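Local coordinates for protein catalase (Bacillus pumilus, PDB 4QOL) that breaks down hydrogen peroxide to water and oxygen at a buried heme and also shows peroxidase-like reactivity toward phenolic substrates, at residues D36-L39 against I40-A44; D145-H148 against S149-D153. All blocks are in the same frame, centred on the assembly; numbering follows the deposited sequence.

Contacts 1 and 2 are each a turn or two of helix, and both touch the second subunit of the tetramer. Contact 1 lies at the start of helix 37-46, on an N-terminal arm, and contact 2 closes helix 143-150; the centre of contact 1 lies about 39 Å from the centre of the chain, that of contact 2 about 17 Å. Within one chain their centres are 41 Å apart and their nearest atoms about 26 Å, but the tetramer joins them: Lys42 of one subunit forms a salt bridge with Asp145 of another. Each also comes near a bound heme, the Leu43 side chain to about 4 Å and that of Val147 to about 7 Å.

Contact 1 (D36-L39 against I40-A44); sequences DYHL and IEKLA
Tyr37 and Glu41, one helical turn apart, meet through a short hydrogen bond from Tyr37 OH to Glu41 OE2 (2.6 Å). The phenol comes to the anti side of that oxygen, 31° out of the carboxylate plane, while the methylene Glu41 CB sits over one face of the Tyr37 ring, 4.2 Å from its centroid. With CG anti to the backbone N (chi1 176°), the tyrosine ring leans along the helix and its hydroxyl reaches the acid; Gln13 also bonds that hydroxyl. The tightly packed side is apolar: Leu39 and Leu43 run side by side, Leu39 CD1 lying 3.8 Å from Leu43 CD1, and Leu34 of the fourth subunit packs on Leu39 and Ile40.

The other side is polar and looser, holding a water, with Tyr37 and His38 partly exposed. The water, at the edge of the His38 ring and in its plane, links His38 ND1 (2.8 Å from the water oxygen) with Glu41 OE1, which also bonds Asn12 and Gln368 of the third subunit. Lys42 runs fully extended alongside His38, pointing the same way, with Lys42 CD 4.0 Å from His38 CE1. Asn20 OD1 receives hydrogen bonds from both His38 NE2 and Lys42 NZ, and Asp145 of the second subunit, in a salt bridge with Lys42 NZ, probably balances the lysine charge.

At the first turn, Asp36 OD1 accepts from Leu39 N (3.1 Å), which approaches from above the carboxylate plane, and the same carboxylate is in a salt bridge with Arg413 of that same second subunit. Backbone bonds then begin with Ile40 N to Asp36 O (3.1 Å). This is an aspartate N-cap opening an alpha-helix, here on the N-terminal arm that threads among the subunits of the catalase tetramer.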
ATOM      1  N   ASP A  36      -1.212  -8.708 -25.095  1.00 17.32           N
ATOM      2  CA  ASP A  36      -2.570  -9.205 -24.864  1.00 16.88           C
ATOM      3  C   ASP A  36      -3.091  -8.392 -23.708  1.00 15.36           C
ATOM      4  O   ASP A  36      -3.044  -8.833 -22.542  1.00 16.63           O
ATOM      5  CB  ASP A  36      -2.549 -10.701 -24.508  1.00 17.24           C
ATOM      6  CG  ASP A  36      -3.958 -11.319 -24.442  1.00 18.83           C
ATOM      7  OD1 ASP A  36      -4.939 -10.558 -24.364  1.00 20.33           O
ATOM      8  OD2 ASP A  36      -4.048 -12.563 -24.563  1.00 20.52           O
ATOM      9  N   TYR A  37      -3.509  -7.175 -23.997  1.00 15.05           N
ATOM     10  CA  TYR A  37      -3.886  -6.267 -22.934  1.00 15.63           C
ATOM     11  C   TYR A  37      -5.047  -6.832 -22.103  1.00 15.25           C
ATOM     12  O   TYR A  37      -5.083  -6.670 -20.884  1.00 14.73           O
ATOM     13  CB  TYR A  37      -4.300  -4.900 -23.520  1.00 16.48           C
ATOM     14  CG  TYR A  37      -4.799  -3.928 -22.452  1.00 16.77           C
ATOM     15  CD1 TYR A  37      -3.883  -3.178 -21.708  1.00 16.72           C
ATOM     16  CD2 TYR A  37      -6.180  -3.770 -22.159  1.00 16.38           C
ATOM     17  CE1 TYR A  37      -4.313  -2.275 -20.751  1.00 16.92           C
ATOM     18  CE2 TYR A  37      -6.595  -2.893 -21.175  1.00 16.35           C
ATOM     19  CZ  TYR A  37      -5.664  -2.127 -20.476  1.00 16.16           C
ATOM     20  OH  TYR A  37      -6.074  -1.290 -19.467  1.00 15.81           O
ATOM     21  N   HIS A  38      -6.035  -7.426 -22.769  1.00 15.36           N
ATOM     22  CA  HIS A  38      -7.153  -7.991 -22.044  1.00 15.64           C
ATOM     23  C   HIS A  38      -6.724  -9.050 -21.023  1.00 15.14           C
ATOM     24  O   HIS A  38      -7.179  -9.038 -19.874  1.00 13.74           O
ATOM     25  CB  HIS A  38      -8.195  -8.588 -23.013  1.00 18.00           C
ATOM     26  CG  HIS A  38      -9.370  -9.267 -22.337  1.00 17.99           C
ATOM     27  ND1 HIS A  38     -10.058  -8.719 -21.276  1.00 20.05           N
ATOM     28  CD2 HIS A  38     -10.017 -10.414 -22.621  1.00 18.59           C
ATOM     29  CE1 HIS A  38     -11.063  -9.508 -20.928  1.00 18.96           C
ATOM     30  NE2 HIS A  38     -11.022 -10.571 -21.682  1.00 18.54           N
ATOM     31  N   LEU A  39      -5.878  -9.971 -21.431  1.00 14.51           N
ATOM     32  CA  LEU A  39      -5.370 -11.023 -20.534  1.00 16.07           C
ATOM     33  C   LEU A  39      -4.667 -10.370 -19.324  1.00 13.63           C
ATOM     34  O   LEU A  39      -4.963 -10.701 -18.169  1.00 13.68           O
ATOM     35  CB  LEU A  39      -4.373 -11.979 -21.212  1.00 16.32           C
ATOM     36  CG  LEU A  39      -3.661 -13.039 -20.376  1.00 17.04           C
ATOM     37  CD1 LEU A  39      -4.667 -14.117 -19.920  1.00 17.60           C
ATOM     38  CD2 LEU A  39      -2.496 -13.760 -21.102  1.00 17.57           C
ATOM     39  N   ILE A  40      -3.742  -9.456 -19.612  1.00 13.18           N
ATOM     40  CA  ILE A  40      -2.926  -8.921 -18.559  1.00 13.58           C
ATOM     41  C   ILE A  40      -3.802  -8.044 -17.639  1.00 12.89           C
ATOM     42  O   ILE A  40      -3.695  -8.113 -16.384  1.00 12.50           O
ATOM     43  CB  ILE A  40      -1.705  -8.167 -19.091  1.00 14.47           C
ATOM     44  CG1 ILE A  40      -0.794  -9.080 -19.892  1.00 14.83           C
ATOM     45  CG2 ILE A  40      -0.937  -7.524 -17.950  1.00 13.80           C
ATOM     46  CD1 ILE A  40      -0.334 -10.288 -19.123  1.00 17.28           C
ATOM     47  N   GLU A  41      -4.739  -7.254 -18.195  1.00 12.77           N
ATOM     48  CA  GLU A  41      -5.541  -6.372 -17.331  1.00 13.26           C
ATOM     49  C   GLU A  41      -6.422  -7.224 -16.398  1.00 13.37           C
ATOM     50  O   GLU A  41      -6.611  -6.903 -15.221  1.00 13.63           O
ATOM     51  CB  GLU A  41      -6.426  -5.449 -18.189  1.00 13.73           C
ATOM     52  CG  GLU A  41      -7.297  -4.430 -17.408  1.00 14.76           C
ATOM     53  CD  GLU A  41      -8.334  -3.708 -18.297  1.00 16.16           C
ATOM     54  OE1 GLU A  41      -9.377  -4.297 -18.557  1.00 17.37           O
ATOM     55  OE2 GLU A  41      -8.170  -2.522 -18.497  1.00 21.48           O
ATOM     56  N   LYS A  42      -7.028  -8.276 -16.959  1.00 13.88           N
ATOM     57  CA  LYS A  42      -7.960  -9.141 -16.271  1.00 13.36           C
ATOM     58  C   LYS A  42      -7.227  -9.948 -15.183  1.00 13.77           C
ATOM     59  O   LYS A  42      -7.663  -9.941 -14.039  1.00 11.98           O
ATOM     60  CB  LYS A  42      -8.681 -10.028 -17.299  1.00 14.80           C
ATOM     61  CG  LYS A  42      -9.736 -10.934 -16.713  1.00 14.98           C
ATOM     62  CD  LYS A  42     -10.238 -11.861 -17.839  1.00 16.38           C
ATOM     63  CE  LYS A  42     -11.325 -12.826 -17.429  1.00 15.63           C
ATOM     64  NZ  LYS A  42     -11.723 -13.717 -18.566  1.00 15.79           N
ATOM     65  N   LEU A  43      -6.081 -10.583 -15.516  1.00 12.52           N
ATOM     66  CA  LEU A  43      -5.248 -11.242 -14.490  1.00 14.23           C
ATOM     67  C   LEU A  43      -4.713 -10.263 -13.429  1.00 12.95           C
ATOM     68  O   LEU A  43      -4.780 -10.542 -12.198  1.00 11.93           O
ATOM     69  CB  LEU A  43      -4.111 -12.021 -15.118  1.00 13.88           C
ATOM     70  CG  LEU A  43      -4.409 -13.307 -15.911  1.00 16.08           C
ATOM     71  CD1 LEU A  43      -3.120 -13.834 -16.438  1.00 16.23           C
ATOM     72  CD2 LEU A  43      -5.165 -14.314 -15.045  1.00 16.31           C
ATOM     73  N   ALA A  44      -4.293  -9.068 -13.835  1.00 12.09           N
ATOM     74  CA  ALA A  44      -3.676  -8.142 -12.891  1.00 12.42           C
ATOM     75  C   ALA A  44      -4.732  -7.660 -11.884  1.00 13.05           C
ATOM     76  O   ALA A  44      -4.435  -7.445 -10.697  1.00 12.42           O
ATOM     77  CB  ALA A  44      -3.062  -6.925 -13.635  1.00 11.32           C
TER
HETATM   78  O   HOH W   1      -9.894  -6.591 -19.516  1.00 19.71           O

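Contact 2 (D145-H148 against S149-D153); sequences DMVH and SLKPD
Met146 O is gripped by two donors, Ser149 OG at 2.8 Å and Leu150 N at 3.2 Å. Leu150 N lies in the carbonyl plane, whereas the hydroxyl comes in tilted 20° from it. Ser149 can reach back because its OG stands between its own backbone N and carbonyl carbon (chi1 83°), turned toward the preceding turn. With the hydroxyl gone, as in an alanine here, Met146 O would probably be left with only the longer hydrogen bond from Leu150 N within this turn.

Apolar groups fill the flanks. The bent Met146 chain brings its methyl CE to 3.9 Å from Leu150 CD1, while Phe135 and Phe136 also pack on the methionine. On another side Val147 CG1 touches Lys151 CG at 3.6 Å, the two side chains lying alongside each other before the lysine ammonium continues to the carbonyls of Ile99 and Val55.

Lys151 N donates to Val147 O (2.8 Å) as the last turn ends, and Lys151 is the first residue to leave helical backbone angles. Beyond it a water donates to both His148 O (2.7 Å) and Pro152 O, bridging the final turn to the departing chain. The His148 ring points to other subunits, bonding Glu49 of the second and Asn383 of the fourth. Together these features form a helix C-terminus with a serine side chain bonded back to the main chain, at the subunit interfaces of the catalase tetramer.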
ATOM      1  N   ASP A 145      -1.877  -7.546  23.627  1.00 12.35           N
ATOM      2  CA  ASP A 145      -1.473  -8.678  24.429  1.00 11.30           C
ATOM      3  C   ASP A 145      -2.649  -9.690  24.565  1.00 11.75           C
ATOM      4  O   ASP A 145      -2.442 -10.934  24.365  1.00 12.42           O
ATOM      5  CB  ASP A 145      -1.061  -8.243  25.847  1.00 12.23           C
ATOM      6  CG  ASP A 145       0.180  -7.353  25.842  1.00 12.36           C
ATOM      7  OD1 ASP A 145       1.205  -7.807  25.293  1.00 13.27           O
ATOM      8  OD2 ASP A 145       0.002  -6.171  26.297  1.00 12.87           O
ATOM      9  N   MET A 146      -3.829  -9.183  24.927  1.00 12.50           N
ATOM     10  CA  MET A 146      -5.020 -10.022  25.035  1.00 13.58           C
ATOM     11  C   MET A 146      -5.282 -10.771  23.728  1.00 14.29           C
ATOM     12  O   MET A 146      -5.414 -12.020  23.705  1.00 13.23           O
ATOM     13  CB  MET A 146      -6.207  -9.200  25.442  1.00 16.60           C
ATOM     14  CG  MET A 146      -7.440 -10.017  25.725  1.00 18.64           C
ATOM     15  SD  MET A 146      -8.926  -8.975  25.580  1.00 20.81           S
ATOM     16  CE  MET A 146      -9.383  -9.284  23.905  1.00 22.87           C
ATOM     17  N   VAL A 147      -5.339 -10.004  22.658  1.00 12.48           N
ATOM     18  CA  VAL A 147      -5.575 -10.564  21.343  1.00 13.45           C
ATOM     19  C   VAL A 147      -4.515 -11.637  20.950  1.00 13.09           C
ATOM     20  O   VAL A 147      -4.851 -12.717  20.470  1.00 14.68           O
ATOM     21  CB  VAL A 147      -5.719  -9.508  20.302  1.00 13.91           C
ATOM     22  CG1 VAL A 147      -5.834 -10.126  18.923  1.00 14.21           C
ATOM     23  CG2 VAL A 147      -6.994  -8.706  20.594  1.00 14.20           C
ATOM     24  N   HIS A 148      -3.240 -11.285  21.120  1.00 13.06           N
ATOM     25  CA  HIS A 148      -2.189 -12.222  20.761  1.00 12.58           C
ATOM     26  C   HIS A 148      -2.301 -13.528  21.580  1.00 12.93           C
ATOM     27  O   HIS A 148      -1.967 -14.614  21.028  1.00 13.58           O
ATOM     28  CB  HIS A 148      -0.831 -11.599  20.994  1.00 13.08           C
ATOM     29  CG  HIS A 148      -0.419 -10.554  19.992  1.00 12.12           C
ATOM     30  ND1 HIS A 148       0.803  -9.956  20.034  1.00 12.48           N
ATOM     31  CD2 HIS A 148      -1.082  -9.987  18.950  1.00 11.25           C
ATOM     32  CE1 HIS A 148       0.921  -9.124  19.006  1.00 11.58           C
ATOM     33  NE2 HIS A 148      -0.204  -9.140  18.342  1.00 10.55           N
ATOM     34  N   SER A 149      -2.741 -13.442  22.851  1.00 12.83           N
ATOM     35  CA  SER A 149      -2.887 -14.691  23.667  1.00 12.48           C
ATOM     36  C   SER A 149      -4.015 -15.568  23.174  1.00 13.08           C
ATOM     37  O   SER A 149      -3.912 -16.781  23.213  1.00 15.60           O
ATOM     38  CB  SER A 149      -3.055 -14.335  25.158  1.00 12.81           C
ATOM     39  OG  SER A 149      -4.391 -14.004  25.457  1.00 14.01           O
ATOM     40  N   LEU A 150      -5.058 -14.964  22.603  1.00 14.16           N
ATOM     41  CA  LEU A 150      -6.286 -15.647  22.157  1.00 12.59           C
ATOM     42  C   LEU A 150      -6.163 -16.173  20.754  1.00 12.86           C
ATOM     43  O   LEU A 150      -6.710 -17.228  20.391  1.00 16.35           O
ATOM     44  CB  LEU A 150      -7.480 -14.727  22.203  1.00 12.99           C
ATOM     45  CG  LEU A 150      -8.009 -14.470  23.630  1.00 13.30           C
ATOM     46  CD1 LEU A 150      -8.807 -13.136  23.664  1.00 14.11           C
ATOM     47  CD2 LEU A 150      -8.892 -15.598  24.098  1.00 14.10           C
ATOM     48  N   LYS A 151      -5.409 -15.445  19.943  1.00 13.66           N
ATOM     49  CA  LYS A 151      -5.193 -15.781  18.561  1.00 13.39           C
ATOM     50  C   LYS A 151      -4.413 -17.060  18.444  1.00 13.46           C
ATOM     51  O   LYS A 151      -3.616 -17.458  19.320  1.00 13.97           O
ATOM     52  CB  LYS A 151      -4.405 -14.683  17.817  1.00 12.85           C
ATOM     53  CG  LYS A 151      -5.208 -13.389  17.458  1.00 13.06           C
ATOM     54  CD  LYS A 151      -5.909 -13.491  16.159  1.00 13.09           C
ATOM     55  CE  LYS A 151      -6.787 -12.307  15.826  1.00 12.71           C
ATOM     56  NZ  LYS A 151      -7.273 -12.406  14.402  1.00 13.70           N
ATOM     57  N   PRO A 152      -4.570 -17.740  17.298  1.00 14.96           N
ATOM     58  CA  PRO A 152      -3.698 -18.859  17.010  1.00 14.75           C
ATOM     59  C   PRO A 152      -2.225 -18.598  17.368  1.00 14.76           C
ATOM     60  O   PRO A 152      -1.702 -17.534  17.089  1.00 14.92           O
ATOM     61  CB  PRO A 152      -3.931 -19.087  15.499  1.00 15.31           C
ATOM     62  CG  PRO A 152      -5.414 -18.757  15.360  1.00 16.21           C
ATOM     63  CD  PRO A 152      -5.574 -17.530  16.254  1.00 15.26           C
ATOM     64  N   ASP A 153      -1.588 -19.617  17.968  1.00 14.18           N
ATOM     65  CA  ASP A 153      -0.173 -19.586  18.324  1.00 14.64           C
ATOM     66  C   ASP A 153       0.620 -19.139  17.102  1.00 13.93           C
ATOM     67  O   ASP A 153       0.344 -19.611  15.958  1.00 14.69           O
ATOM     68  CB  ASP A 153       0.212 -20.956  18.885  1.00 16.39           C
ATOM     69  CG  ASP A 153       1.668 -21.126  19.207  1.00 17.75           C
ATOM     70  OD1 ASP A 153       2.492 -21.027  18.300  1.00 16.89           O
ATOM     71  OD2 ASP A 153       2.026 -21.543  20.342  1.00 18.07           O
TER
HETATM   72  O   HOH W   2      -0.933 -15.235  18.575  1.00 16.29           O